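Local coordinates for putative peptidase (Chlamydophila abortus, PDB 3CE2), which is a putative zinc-dependent oligopeptidase of the M3B (PepF) family, thought to degrade a variety of small bioactive peptides, at residues Leu188-Ser201 with Asp221-Arg235. Residues are numbered along the deposited sequence; the frame is centred on the assembly and turned at random.
Sequences LSDSEIPFGQATDS and DRELRKTSYLAQCER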
loop_
_atom_site.group_PDB
_atom_site.type_symbol
_atom_site.label_atom_id
_atom_site.label_comp_id
_atom_site.label_asym_id
_atom_site.label_seq_id
_atom_site.Cartn_x
_atom_site.Cartn_y
_atom_site.Cartn_z
ATOM N N LEU A 188 17.006 9.198 -15.661
ATOM C CA LEU A 188 16.755 8.791 -17.060
ATOM C C LEU A 188 15.274 8.667 -17.359
ATOM O O LEU A 188 14.762 9.219 -18.343
ATOM C CB LEU A 188 17.400 7.460 -17.381
ATOM C CG LEU A 188 18.904 7.508 -17.510
ATOM C CD1 LEU A 188 19.411 6.089 -17.413
ATOM C CD2 LEU A 188 19.316 8.128 -18.799
ATOM N N SER A 189 14.595 7.932 -16.494
ATOM C CA SER A 189 13.223 7.583 -16.734
ATOM C C SER A 189 12.317 8.792 -16.628
ATOM O O SER A 189 11.484 9.015 -17.487
ATOM C CB SER A 189 12.772 6.540 -15.738
ATOM O OG SER A 189 11.509 6.099 -16.144
ATOM N N ASP A 190 12.495 9.583 -15.580
ATOM C CA ASP A 190 11.597 10.686 -15.309
ATOM C C ASP A 190 11.991 12.002 -15.959
ATOM O O ASP A 190 11.121 12.833 -16.197
ATOM C CB ASP A 190 11.437 10.866 -13.804
ATOM C CG ASP A 190 10.894 9.611 -13.138
ATOM O OD1 ASP A 190 10.254 8.787 -13.842
ATOM O OD2 ASP A 190 11.129 9.424 -11.927
ATOM N N SER A 191 13.273 12.194 -16.270
ATOM C CA SER A 191 13.739 13.526 -16.691
ATOM C C SER A 191 14.429 13.616 -18.028
ATOM O O SER A 191 14.084 14.474 -18.823
ATOM C CB SER A 191 14.657 14.176 -15.643
ATOM O OG SER A 191 13.998 14.315 -14.396
ATOM N N GLU A 192 15.421 12.768 -18.271
ATOM C CA GLU A 192 16.368 13.057 -19.346
ATOM C C GLU A 192 16.094 12.364 -20.658
ATOM O O GLU A 192 16.291 12.936 -21.725
ATOM C CB GLU A 192 17.801 12.847 -18.865
ATOM C CG GLU A 192 18.024 13.661 -17.619
ATOM C CD GLU A 192 19.470 13.912 -17.293
ATOM O OE1 GLU A 192 20.206 12.917 -17.123
ATOM O OE2 GLU A 192 19.848 15.106 -17.169
ATOM N N ILE A 193 15.627 11.131 -20.610
ATOM C CA ILE A 193 15.292 10.505 -21.872
ATOM C C ILE A 193 14.141 11.314 -22.446
ATOM O O ILE A 193 13.215 11.642 -21.737
ATOM C CB ILE A 193 14.946 9.033 -21.697
ATOM C CG1 ILE A 193 16.153 8.308 -21.069
ATOM C CG2 ILE A 193 14.555 8.419 -23.035
ATOM C CD1 ILE A 193 15.993 6.793 -20.967
ATOM N N PRO A 194 14.216 11.682 -23.722
ATOM C CA PRO A 194 13.124 12.494 -24.257
ATOM C C PRO A 194 11.858 11.686 -24.559
ATOM O O PRO A 194 11.926 10.539 -25.023
ATOM C CB PRO A 194 13.698 13.058 -25.563
ATOM C CG PRO A 194 15.137 12.517 -25.678
ATOM C CD PRO A 194 15.246 11.374 -24.728
ATOM N N PHE A 195 10.711 12.293 -24.283
ATOM C CA PHE A 195 9.447 11.704 -24.643
ATOM C C PHE A 195 9.145 11.960 -26.105
ATOM O O PHE A 195 9.738 12.849 -26.719
ATOM C CB PHE A 195 8.348 12.275 -23.778
ATOM C CG PHE A 195 8.371 11.767 -22.377
ATOM C CD1 PHE A 195 7.745 10.580 -22.054
ATOM C CD2 PHE A 195 9.025 12.475 -21.377
ATOM C CE1 PHE A 195 7.766 10.096 -20.754
ATOM C CE2 PHE A 195 9.046 12.005 -20.070
ATOM C CZ PHE A 195 8.408 10.812 -19.755
ATOM N N GLY A 196 8.234 11.171 -26.666
ATOM C CA GLY A 196 7.849 11.327 -28.062
ATOM C C GLY A 196 6.438 11.877 -28.167
ATOM O O GLY A 196 5.977 12.593 -27.272
ATOM N N GLN A 197 5.750 11.524 -29.253
ATOM C CA GLN A 197 4.405 12.037 -29.525
ATOM C C GLN A 197 3.374 10.980 -29.853
ATOM O O GLN A 197 3.591 10.114 -30.700
ATOM C CB GLN A 197 4.441 12.997 -30.702
ATOM C CG GLN A 197 4.380 14.452 -30.312
ATOM C CD GLN A 197 5.108 15.321 -31.318
ATOM O OE1 GLN A 197 4.753 16.484 -31.530
ATOM N NE2 GLN A 197 6.135 14.751 -31.957
ATOM N N ALA A 198 2.230 11.084 -29.203
ATOM C CA ALA A 198 1.076 10.314 -29.608
ATOM C C ALA A 198 0.328 11.027 -30.745
ATOM O O ALA A 198 0.588 12.201 -31.021
ATOM C CB ALA A 198 0.166 10.093 -28.432
ATOM N N THR A 199 -0.599 10.309 -31.391
ATOM C CA THR A 199 -1.471 10.859 -32.429
ATOM C C THR A 199 -2.903 10.337 -32.290
ATOM O O THR A 199 -3.113 9.152 -32.032
ATOM C CB THR A 199 -0.968 10.456 -33.806
ATOM O OG1 THR A 199 0.461 10.525 -33.813
ATOM C CG2 THR A 199 -1.527 11.381 -34.861
ATOM N N ASP A 200 -3.892 11.205 -32.486
ATOM C CA ASP A 200 -5.273 10.743 -32.495
ATOM C C ASP A 200 -5.750 10.374 -33.896
ATOM O O ASP A 200 -4.957 10.379 -34.854
ATOM C CB ASP A 200 -6.226 11.707 -31.766
ATOM C CG ASP A 200 -6.343 13.078 -32.439
ATOM O OD1 ASP A 200 -5.897 13.252 -33.610
ATOM O OD2 ASP A 200 -6.897 13.984 -31.762
ATOM N N SER A 201 -7.023 10.010 -34.014
ATOM C CA SER A 201 -7.562 9.590 -35.306
ATOM C C SER A 201 -7.526 10.722 -36.301
ATOM O O SER A 201 -7.199 10.510 -37.465
ATOM C CB SER A 201 -8.989 9.092 -35.177
ATOM O OG SER A 201 -8.988 7.807 -34.605
ATOM N N ASP A 221 -10.141 7.027 -28.137
ATOM C CA ASP A 221 -9.610 7.001 -29.489
ATOM C C ASP A 221 -8.503 5.949 -29.564
ATOM O O ASP A 221 -7.407 6.123 -29.030
ATOM C CB ASP A 221 -9.095 8.404 -29.828
ATOM C CG ASP A 221 -8.539 8.523 -31.242
ATOM O OD1 ASP A 221 -7.920 7.556 -31.755
ATOM O OD2 ASP A 221 -8.701 9.617 -31.827
ATOM N N ARG A 222 -8.792 4.835 -30.210
ATOM C CA ARG A 222 -7.817 3.758 -30.266
ATOM C C ARG A 222 -6.454 4.188 -30.806
ATOM O O ARG A 222 -5.428 3.629 -30.420
ATOM C CB ARG A 222 -8.336 2.574 -31.069
ATOM C CG ARG A 222 -7.636 1.286 -30.684
ATOM C CD ARG A 222 -7.941 0.154 -31.624
ATOM N NE ARG A 222 -7.259 -1.066 -31.206
ATOM C CZ ARG A 222 -7.215 -2.178 -31.928
ATOM N NH1 ARG A 222 -7.817 -2.217 -33.107
ATOM N NH2 ARG A 222 -6.566 -3.239 -31.479
ATOM N N GLU A 223 -6.435 5.171 -31.696
ATOM C CA GLU A 223 -5.192 5.557 -32.366
ATOM C C GLU A 223 -4.247 6.266 -31.390
ATOM O O GLU A 223 -3.016 6.110 -31.461
ATOM C CB GLU A 223 -5.489 6.465 -33.563
ATOM C CG GLU A 223 -4.278 6.785 -34.435
ATOM C CD GLU A 223 -3.790 5.587 -35.264
ATOM O OE1 GLU A 223 -4.504 4.552 -35.359
ATOM O OE2 GLU A 223 -2.678 5.687 -35.828
ATOM N N LEU A 224 -4.848 7.054 -30.498
ATOM C CA LEU A 224 -4.163 7.695 -29.406
ATOM C C LEU A 224 -3.608 6.630 -28.467
ATOM O O LEU A 224 -2.434 6.694 -28.089
ATOM C CB LEU A 224 -5.134 8.610 -28.659
ATOM C CG LEU A 224 -4.567 9.716 -27.761
ATOM C CD1 LEU A 224 -3.622 10.573 -28.556
ATOM C CD2 LEU A 224 -5.685 10.572 -27.144
ATOM N N ARG A 225 -4.435 5.644 -28.102
ATOM C CA ARG A 225 -3.975 4.591 -27.202
ATOM C C ARG A 225 -2.785 3.899 -27.836
ATOM O O ARG A 225 -1.771 3.649 -27.192
ATOM C CB ARG A 225 -5.075 3.572 -26.929
ATOM C CG ARG A 225 -6.284 4.121 -26.199
ATOM C CD ARG A 225 -7.041 3.028 -25.440
ATOM N NE ARG A 225 -7.470 1.935 -26.321
ATOM C CZ ARG A 225 -8.611 1.910 -27.009
ATOM N NH1 ARG A 225 -9.465 2.928 -26.925
ATOM N NH2 ARG A 225 -8.890 0.865 -27.791
ATOM N N LYS A 226 -2.897 3.632 -29.126
ATOM C CA LYS A 226 -1.895 2.858 -29.830
ATOM C C LYS A 226 -0.579 3.608 -29.986
ATOM O O LYS A 226 0.495 3.041 -29.680
ATOM C CB LYS A 226 -2.422 2.430 -31.188
ATOM C CG LYS A 226 -1.468 1.633 -32.012
ATOM C CD LYS A 226 -1.933 1.584 -33.457
ATOM C CE LYS A 226 -0.708 1.389 -34.355
ATOM N NZ LYS A 226 -0.962 0.915 -35.754
ATOM N N THR A 227 -0.628 4.862 -30.458
ATOM C CA THR A 227 0.644 5.589 -30.730
ATOM C C THR A 227 1.329 6.029 -29.445
ATOM O O THR A 227 2.543 6.202 -29.402
ATOM C CB THR A 227 0.464 6.806 -31.620
ATOM O OG1 THR A 227 -0.610 7.598 -31.099
ATOM C CG2 THR A 227 0.163 6.386 -33.053
ATOM N N SER A 228 0.529 6.165 -28.396
ATOM C CA SER A 228 1.008 6.471 -27.064
ATOM C C SER A 228 1.767 5.294 -26.455
ATOM O O SER A 228 2.930 5.414 -26.056
ATOM C CB SER A 228 -0.186 6.828 -26.200
ATOM O OG SER A 228 0.251 7.138 -24.909
ATOM N N TYR A 229 1.108 4.143 -26.403
ATOM C CA TYR A 229 1.769 2.899 -26.005
ATOM C C TYR A 229 3.044 2.620 -26.808
ATOM O O TYR A 229 4.097 2.356 -26.233
ATOM C CB TYR A 229 0.784 1.728 -26.130
ATOM C CG TYR A 229 1.402 0.372 -25.931
ATOM C CD1 TYR A 229 1.595 -0.141 -24.647
ATOM C CD2 TYR A 229 1.817 -0.397 -27.027
ATOM C CE1 TYR A 229 2.179 -1.399 -24.448
ATOM C CE2 TYR A 229 2.400 -1.655 -26.839
ATOM C CZ TYR A 229 2.575 -2.143 -25.545
ATOM O OH TYR A 229 3.144 -3.369 -25.341
ATOM N N LEU A 230 2.960 2.668 -28.136
ATOM C CA LEU A 230 4.131 2.392 -28.966
ATOM C C LEU A 230 5.237 3.410 -28.731
ATOM O O LEU A 230 6.422 3.065 -28.740
ATOM C CB LEU A 230 3.763 2.351 -30.451
ATOM C CG LEU A 230 2.846 1.210 -30.906
ATOM C CD1 LEU A 230 2.527 1.359 -32.371
ATOM C CD2 LEU A 230 3.474 -0.142 -30.652
ATOM N N ALA A 231 4.886 4.671 -28.514
ATOM C CA ALA A 231 5.965 5.642 -28.291
ATOM C C ALA A 231 6.631 5.377 -26.942
ATOM O O ALA A 231 7.861 5.461 -26.819
ATOM C CB ALA A 231 5.473 7.072 -28.396
ATOM N N GLN A 232 5.831 5.032 -25.929
ATOM C CA GLN A 232 6.427 4.665 -24.659
ATOM C C GLN A 232 7.401 3.506 -24.822
ATOM O O GLN A 232 8.485 3.544 -24.266
ATOM C CB GLN A 232 5.387 4.386 -23.588
ATOM C CG GLN A 232 4.689 5.631 -23.078
ATOM C CD GLN A 232 5.657 6.789 -22.730
ATOM O OE1 GLN A 232 6.180 7.498 -23.616
ATOM N NE2 GLN A 232 5.865 6.997 -21.425
ATOM N N CYS A 233 7.057 2.491 -25.608
ATOM C CA CYS A 233 7.999 1.387 -25.771
ATOM C C CYS A 233 9.290 1.852 -26.429
ATOM O O CYS A 233 10.379 1.451 -26.027
ATOM C CB CYS A 233 7.395 0.260 -26.587
ATOM S SG CYS A 233 6.082 -0.653 -25.768
ATOM N N GLU A 234 9.177 2.689 -27.453
ATOM C CA GLU A 234 10.378 3.142 -28.146
ATOM C C GLU A 234 11.300 3.940 -27.217
ATOM O O GLU A 234 12.527 3.794 -27.267
ATOM C CB GLU A 234 10.011 3.936 -29.377
ATOM C CG GLU A 234 9.740 3.050 -30.554
ATOM C CD GLU A 234 8.909 3.731 -31.637
ATOM O OE1 GLU A 234 9.292 4.836 -32.081
ATOM O OE2 GLU A 234 7.881 3.152 -32.059
ATOM N N ARG A 235 10.711 4.747 -26.343
ATOM C CA ARG A 235 11.492 5.515 -25.389
ATOM C C ARG A 235 12.422 4.600 -24.597
ATOM O O ARG A 235 13.606 4.872 -24.489
ATOM C CB ARG A 235 10.599 6.343 -24.435
ATOM C CG ARG A 235 11.448 7.382 -23.665
ATOM C CD ARG A 235 10.691 8.521 -23.007
ATOM N NE ARG A 235 10.365 8.163 -21.642
ATOM C CZ ARG A 235 10.914 8.727 -20.582
ATOM N NH1 ARG A 235 11.791 9.695 -20.719
ATOM N NH2 ARG A 235 10.570 8.314 -19.382
#
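The guanidinium of R235 lies flat over one face of the F195 ring in a cation-pi stack, the two planes 15° apart and R235 CZ 3.6 Å from the ring centroid. The stack lies at one end of the contact, where the chain has left helix 180-192; farther on, strand 197-199, which forms a two-stranded antiparallel hairpin with 205-207, runs nearly antiparallel to helix 222-237. A bend at chi3 (92°) of R235 folds the guanidinium over the ring, and CD adds a CH-pi contact to the same ring. Near the guanidinium plane, R235 NH1 gives a weak hydrogen bond to I193 O, just past the end of helix 180-192. At the F195 edge, in the ring plane, Q232 OE1 comes within 3.8 Å of CD1. Midway, A198 CB rests on L224 CD1 (3.8 Å). The L224 side chain also touches H206 of strand 205-207, a zinc-binding residue, and its nearest atom lies about 4 Å from a bound zinc ion. T227 holds OG1 between its backbone N and carbonyl carbon (chi1 50°), where it accepts a nearly straight bond from T199 N at 2.7 Å. D221 caps the helix start: OD1 takes E223 N at 2.8 Å, nearly along the C-O direction, and the S201 hydroxyl from above the carboxylate plane. The other carboxylate oxygen, D221 OD2, receives S201 N through its syn lone pair at 2.8 Å.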